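Local coordinates for thioredoxin family protein (Pseudomonas aeruginosa, PDB 1Z6N) that is of unknown function but belongs to the thioredoxin family and binds magnesium, at residues A28-L41 with Q70-L82. Residues are numbered along the deposited sequence; the frame is centred on the assembly and turned at random.
Sequences AVARFRQKLESNGL and QINLAALDFAQRL
Phe32 on helix 23-39 lays one face of its ring against Ile71 of helix 67-82: CG1 of Ile71 makes a CH-pi contact 3.7 Å from the ring centroid. Ala74, whose side chain is a single methyl, lets the helices approach, its CA 5.5 Å from Arg33 CA and its CB 4.0 Å from Phe32 CB. Further along, where the helices, inclined at 50°, have drawn apart, Phe78 reaches across. Its CG is anti to the backbone N (chi1 -177°), which turns the ring toward 28-41; Leu36 CG packs 3.7 Å from its CD2, Glu37 CG touches CE1, and Leu41 meets the ring edge. Leu41 and Leu82 touch tip to tip through their CD1 methyls.

Arg81, Glu37 and Asp77 form a salt-bridge network. Arg81 NH2 donates to the anti side of Glu37 OE2 (2.8 Å) in a bent bond, the oxygen tilted out of the guanidinium plane; NH1 adds a weak bond. The straighter salt bridge from NE, nearly in that plane, reaches Asp77 OD2 (2.9 Å) from above its carboxylate. A water donates to Ala74 O and Asp77 OD2 and accepts from Arg81 NH2 and, weakly, Arg33 NE, bridging the helices.

Ala28 and Val29 pack on Gln70, whose NE2 bonds Met64 O, near Cys66 and Cys69. This CxxC starts helix 67-82, as in the active-site helix of thioredoxins, though a redox role is unconfirmed. Phe14 of helix 14-19 touches Val29, Arg33 and Asp77; helix 151-164 covers Leu36 and Ala75, and helix 43-50 receives Leu41 and Leu82.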
loop_
_atom_site.group_PDB
_atom_site.type_symbol
_atom_site.label_atom_id
_atom_site.label_comp_id
_atom_site.label_asym_id
_atom_site.label_seq_id
_atom_site.Cartn_x
_atom_site.Cartn_y
_atom_site.Cartn_z
ATOM N N ALA A 28 -15.434 1.778 -5.883
ATOM C CA ALA A 28 -14.479 2.858 -5.601
ATOM C C ALA A 28 -13.068 2.416 -5.985
ATOM O O ALA A 28 -12.325 3.141 -6.642
ATOM C CB ALA A 28 -14.542 3.272 -4.123
ATOM N N VAL A 29 -12.698 1.205 -5.571
ATOM C CA VAL A 29 -11.399 0.648 -5.932
ATOM C C VAL A 29 -11.225 0.543 -7.455
ATOM O O VAL A 29 -10.190 0.932 -7.993
ATOM C CB VAL A 29 -11.164 -0.727 -5.263
ATOM C CG1 VAL A 29 -9.981 -1.443 -5.914
ATOM C CG2 VAL A 29 -10.975 -0.530 -3.766
ATOM N N ALA A 30 -12.238 0.007 -8.144
ATOM C CA ALA A 30 -12.212 -0.123 -9.607
ATOM C C ALA A 30 -11.958 1.211 -10.288
ATOM O O ALA A 30 -11.221 1.279 -11.280
ATOM C CB ALA A 30 -13.511 -0.715 -10.109
ATOM N N ARG A 31 -12.587 2.263 -9.776
ATOM C CA ARG A 31 -12.471 3.588 -10.388
ATOM C C ARG A 31 -11.128 4.255 -10.092
ATOM O O ARG A 31 -10.570 4.914 -10.966
ATOM C CB ARG A 31 -13.631 4.482 -9.971
ATOM C CG ARG A 31 -14.938 4.061 -10.622
ATOM C CD ARG A 31 -16.070 5.021 -10.318
ATOM N NE ARG A 31 -16.297 5.146 -8.877
ATOM C CZ ARG A 31 -17.137 4.393 -8.172
ATOM N NH1 ARG A 31 -17.835 3.420 -8.747
ATOM N NH2 ARG A 31 -17.267 4.616 -6.869
ATOM N N PHE A 32 -10.591 4.086 -8.882
ATOM C CA PHE A 32 -9.242 4.601 -8.625
ATOM C C PHE A 32 -8.251 3.876 -9.528
ATOM O O PHE A 32 -7.338 4.487 -10.089
ATOM C CB PHE A 32 -8.823 4.464 -7.145
ATOM C CG PHE A 32 -9.573 5.373 -6.209
ATOM C CD1 PHE A 32 -9.582 6.765 -6.415
ATOM C CD2 PHE A 32 -10.259 4.850 -5.117
ATOM C CE1 PHE A 32 -10.297 7.601 -5.540
ATOM C CE2 PHE A 32 -10.967 5.674 -4.240
ATOM C CZ PHE A 32 -10.983 7.057 -4.451
ATOM N N ARG A 33 -8.438 2.567 -9.673
ATOM C CA ARG A 33 -7.603 1.750 -10.539
ATOM C C ARG A 33 -7.699 2.228 -11.987
ATOM O O ARG A 33 -6.680 2.442 -12.648
ATOM C CB ARG A 33 -7.990 0.278 -10.410
ATOM C CG ARG A 33 -7.154 -0.680 -11.232
ATOM C CD ARG A 33 -7.789 -2.085 -11.308
ATOM N NE ARG A 33 -8.073 -2.717 -10.012
ATOM C CZ ARG A 33 -9.184 -3.416 -9.761
ATOM N NH1 ARG A 33 -10.118 -3.547 -10.699
ATOM N NH2 ARG A 33 -9.379 -3.967 -8.569
ATOM N N GLN A 34 -8.920 2.432 -12.467
ATOM C CA GLN A 34 -9.120 2.918 -13.834
ATOM C C GLN A 34 -8.492 4.300 -14.056
ATOM O O GLN A 34 -7.990 4.575 -15.149
ATOM C CB GLN A 34 -10.612 2.923 -14.199
ATOM C CG GLN A 34 -10.911 3.225 -15.653
ATOM C CD GLN A 34 -12.388 3.162 -15.928
ATOM O OE1 GLN A 34 -12.911 3.906 -16.762
ATOM N NE2 GLN A 34 -13.083 2.274 -15.211
ATOM N N LYS A 35 -8.540 5.160 -13.038
ATOM C CA LYS A 35 -7.939 6.500 -13.132
ATOM C C LYS A 35 -6.440 6.412 -13.361
ATOM O O LYS A 35 -5.885 7.063 -14.259
ATOM C CB LYS A 35 -8.245 7.365 -11.903
ATOM C CG LYS A 35 -7.514 8.726 -11.910
ATOM C CD LYS A 35 -8.030 9.629 -10.807
ATOM C CE LYS A 35 -7.361 10.997 -10.839
ATOM N NZ LYS A 35 -8.231 11.975 -10.132
ATOM N N LEU A 36 -5.788 5.601 -12.534
ATOM C CA LEU A 36 -4.361 5.373 -12.657
ATOM C C LEU A 36 -4.045 4.720 -14.000
ATOM O O LEU A 36 -3.105 5.132 -14.684
ATOM C CB LEU A 36 -3.885 4.506 -11.485
ATOM C CG LEU A 36 -2.444 4.611 -11.012
ATOM C CD1 LEU A 36 -1.953 6.051 -10.933
ATOM C CD2 LEU A 36 -2.366 3.922 -9.659
ATOM N N GLU A 37 -4.863 3.749 -14.400
ATOM C CA GLU A 37 -4.684 3.027 -15.665
ATOM C C GLU A 37 -4.893 3.875 -16.930
ATOM O O GLU A 37 -4.228 3.645 -17.946
ATOM C CB GLU A 37 -5.567 1.776 -15.713
ATOM C CG GLU A 37 -5.046 0.679 -14.789
ATOM C CD GLU A 37 -5.921 -0.556 -14.724
ATOM O OE1 GLU A 37 -6.985 -0.605 -15.380
ATOM O OE2 GLU A 37 -5.528 -1.490 -14.000
ATOM N N SER A 38 -5.804 4.845 -16.871
ATOM C CA SER A 38 -6.046 5.726 -18.027
ATOM C C SER A 38 -5.108 6.933 -18.051
ATOM O O SER A 38 -4.646 7.339 -19.123
ATOM C CB SER A 38 -7.503 6.182 -18.075
ATOM O OG SER A 38 -7.851 6.904 -16.906
ATOM N N ASN A 39 -4.835 7.517 -16.883
ATOM C CA ASN A 39 -3.904 8.653 -16.804
ATOM C C ASN A 39 -2.444 8.222 -16.962
ATOM O O ASN A 39 -1.619 8.982 -17.485
ATOM C CB ASN A 39 -4.105 9.449 -15.502
ATOM C CG ASN A 39 -5.451 10.181 -15.452
ATOM O OD1 ASN A 39 -6.131 10.330 -16.465
ATOM N ND2 ASN A 39 -5.826 10.652 -14.266
ATOM N N GLY A 40 -2.133 7.004 -16.516
ATOM C CA GLY A 40 -0.781 6.441 -16.606
ATOM C C GLY A 40 0.165 7.000 -15.563
ATOM O O GLY A 40 -0.179 7.948 -14.846
ATOM N N LEU A 41 1.358 6.412 -15.467
ATOM C CA LEU A 41 2.390 6.898 -14.544
ATOM C C LEU A 41 3.399 7.810 -15.242
ATOM O O LEU A 41 3.694 7.611 -16.422
ATOM C CB LEU A 41 3.142 5.729 -13.900
ATOM C CG LEU A 41 2.386 4.723 -13.024
ATOM C CD1 LEU A 41 3.357 3.668 -12.503
ATOM C CD2 LEU A 41 1.649 5.406 -11.871
ATOM N N GLN A 70 -8.797 2.042 0.045
ATOM C CA GLN A 70 -9.267 1.941 -1.342
ATOM C C GLN A 70 -8.320 2.657 -2.308
ATOM O O GLN A 70 -7.956 2.124 -3.361
ATOM C CB GLN A 70 -10.684 2.502 -1.485
ATOM C CG GLN A 70 -11.720 1.756 -0.659
ATOM C CD GLN A 70 -12.967 2.573 -0.436
ATOM O OE1 GLN A 70 -13.104 3.690 -0.968
ATOM N NE2 GLN A 70 -13.892 2.032 0.352
ATOM N N ILE A 71 -7.925 3.868 -1.926
ATOM C CA ILE A 71 -7.046 4.716 -2.741
ATOM C C ILE A 71 -5.656 4.121 -2.839
ATOM O O ILE A 71 -5.181 3.803 -3.920
ATOM C CB ILE A 71 -6.972 6.131 -2.160
ATOM C CG1 ILE A 71 -8.347 6.811 -2.274
ATOM C CG2 ILE A 71 -5.903 6.967 -2.878
ATOM C CD1 ILE A 71 -8.533 8.033 -1.369
ATOM N N ASN A 72 -4.969 3.988 -1.701
ATOM C CA ASN A 72 -3.556 3.677 -1.797
ATOM C C ASN A 72 -3.281 2.237 -2.156
ATOM O O ASN A 72 -2.267 1.941 -2.782
ATOM C CB ASN A 72 -2.833 4.089 -0.525
ATOM C CG ASN A 72 -2.944 5.568 -0.273
ATOM O OD1 ASN A 72 -2.458 6.379 -1.061
ATOM N ND2 ASN A 72 -3.628 5.930 0.813
ATOM N N LEU A 73 -4.179 1.332 -1.770
ATOM C CA LEU A 73 -3.969 -0.057 -2.140
ATOM C C LEU A 73 -4.310 -0.315 -3.609
ATOM O O LEU A 73 -3.662 -1.155 -4.231
ATOM C CB LEU A 73 -4.699 -1.012 -1.195
ATOM C CG LEU A 73 -4.243 -0.876 0.263
ATOM C CD1 LEU A 73 -4.994 -1.904 1.138
ATOM C CD2 LEU A 73 -2.729 -1.046 0.400
ATOM N N ALA A 74 -5.268 0.431 -4.170
ATOM C CA ALA A 74 -5.461 0.357 -5.632
ATOM C C ALA A 74 -4.153 0.730 -6.350
ATOM O O ALA A 74 -3.762 0.096 -7.337
ATOM C CB ALA A 74 -6.610 1.254 -6.085
ATOM N N ALA A 75 -3.477 1.759 -5.843
ATOM C CA ALA A 75 -2.215 2.213 -6.462
ATOM C C ALA A 75 -1.108 1.173 -6.301
ATOM O O ALA A 75 -0.392 0.864 -7.265
ATOM C CB ALA A 75 -1.785 3.567 -5.887
ATOM N N LEU A 76 -0.956 0.642 -5.090
ATOM C CA LEU A 76 0.099 -0.333 -4.828
ATOM C C LEU A 76 -0.160 -1.655 -5.564
ATOM O O LEU A 76 0.778 -2.298 -6.028
ATOM C CB LEU A 76 0.330 -0.532 -3.322
ATOM C CG LEU A 76 0.880 0.713 -2.599
ATOM C CD1 LEU A 76 1.021 0.426 -1.114
ATOM C CD2 LEU A 76 2.227 1.175 -3.193
ATOM N N ASP A 77 -1.423 -2.032 -5.705
ATOM C CA ASP A 77 -1.754 -3.192 -6.527
ATOM C C ASP A 77 -1.396 -2.974 -7.996
ATOM O O ASP A 77 -0.885 -3.882 -8.674
ATOM C CB ASP A 77 -3.227 -3.548 -6.392
ATOM C CG ASP A 77 -3.640 -4.639 -7.364
ATOM O OD1 ASP A 77 -3.232 -5.803 -7.140
ATOM O OD2 ASP A 77 -4.350 -4.320 -8.346
ATOM N N PHE A 78 -1.643 -1.767 -8.494
ATOM C CA PHE A 78 -1.247 -1.435 -9.865
ATOM C C PHE A 78 0.263 -1.633 -10.031
ATOM O O PHE A 78 0.709 -2.245 -11.003
ATOM C CB PHE A 78 -1.697 -0.024 -10.208
ATOM C CG PHE A 78 -1.392 0.396 -11.620
ATOM C CD1 PHE A 78 -1.917 -0.298 -12.712
ATOM C CD2 PHE A 78 -0.616 1.520 -11.857
ATOM C CE1 PHE A 78 -1.630 0.117 -14.026
ATOM C CE2 PHE A 78 -0.337 1.939 -13.167
ATOM C CZ PHE A 78 -0.848 1.232 -14.237
ATOM N N ALA A 79 1.039 -1.180 -9.045
ATOM C CA ALA A 79 2.496 -1.354 -9.076
ATOM C C ALA A 79 2.903 -2.824 -9.087
ATOM O O ALA A 79 3.795 -3.218 -9.831
ATOM C CB ALA A 79 3.170 -0.608 -7.921
ATOM N N GLN A 80 2.229 -3.654 -8.283
ATOM C CA GLN A 80 2.573 -5.069 -8.246
ATOM C C GLN A 80 2.201 -5.787 -9.553
ATOM O O GLN A 80 2.847 -6.762 -9.945
ATOM C CB GLN A 80 1.942 -5.748 -7.030
ATOM C CG GLN A 80 0.532 -6.284 -7.238
ATOM C CD GLN A 80 0.020 -7.038 -6.020
ATOM O OE1 GLN A 80 -1.171 -6.952 -5.638
ATOM N NE2 GLN A 80 0.918 -7.769 -5.380
ATOM N N ARG A 81 1.175 -5.293 -10.242
ATOM C CA ARG A 81 0.805 -5.865 -11.530
ATOM C C ARG A 81 1.821 -5.496 -12.615
ATOM O O ARG A 81 2.083 -6.290 -13.521
ATOM C CB ARG A 81 -0.617 -5.450 -11.912
ATOM C CG ARG A 81 -1.641 -6.138 -11.023
ATOM C CD ARG A 81 -3.075 -5.873 -11.441
ATOM N NE ARG A 81 -3.508 -4.510 -11.144
ATOM C CZ ARG A 81 -3.745 -3.582 -12.069
ATOM N NH1 ARG A 81 -3.583 -3.869 -13.357
ATOM N NH2 ARG A 81 -4.147 -2.367 -11.707
ATOM N N LEU A 82 2.404 -4.305 -12.497
ATOM C CA LEU A 82 3.453 -3.860 -13.429
ATOM C C LEU A 82 4.816 -4.460 -13.096
ATOM O O LEU A 82 5.665 -4.646 -13.977
ATOM C CB LEU A 82 3.563 -2.338 -13.411
ATOM C CG LEU A 82 2.367 -1.516 -13.901
ATOM C CD1 LEU A 82 2.615 -0.057 -13.570
ATOM C CD2 LEU A 82 2.096 -1.691 -15.395
HETATM O O HOH W 1 -5.148 -1.752 -8.824
#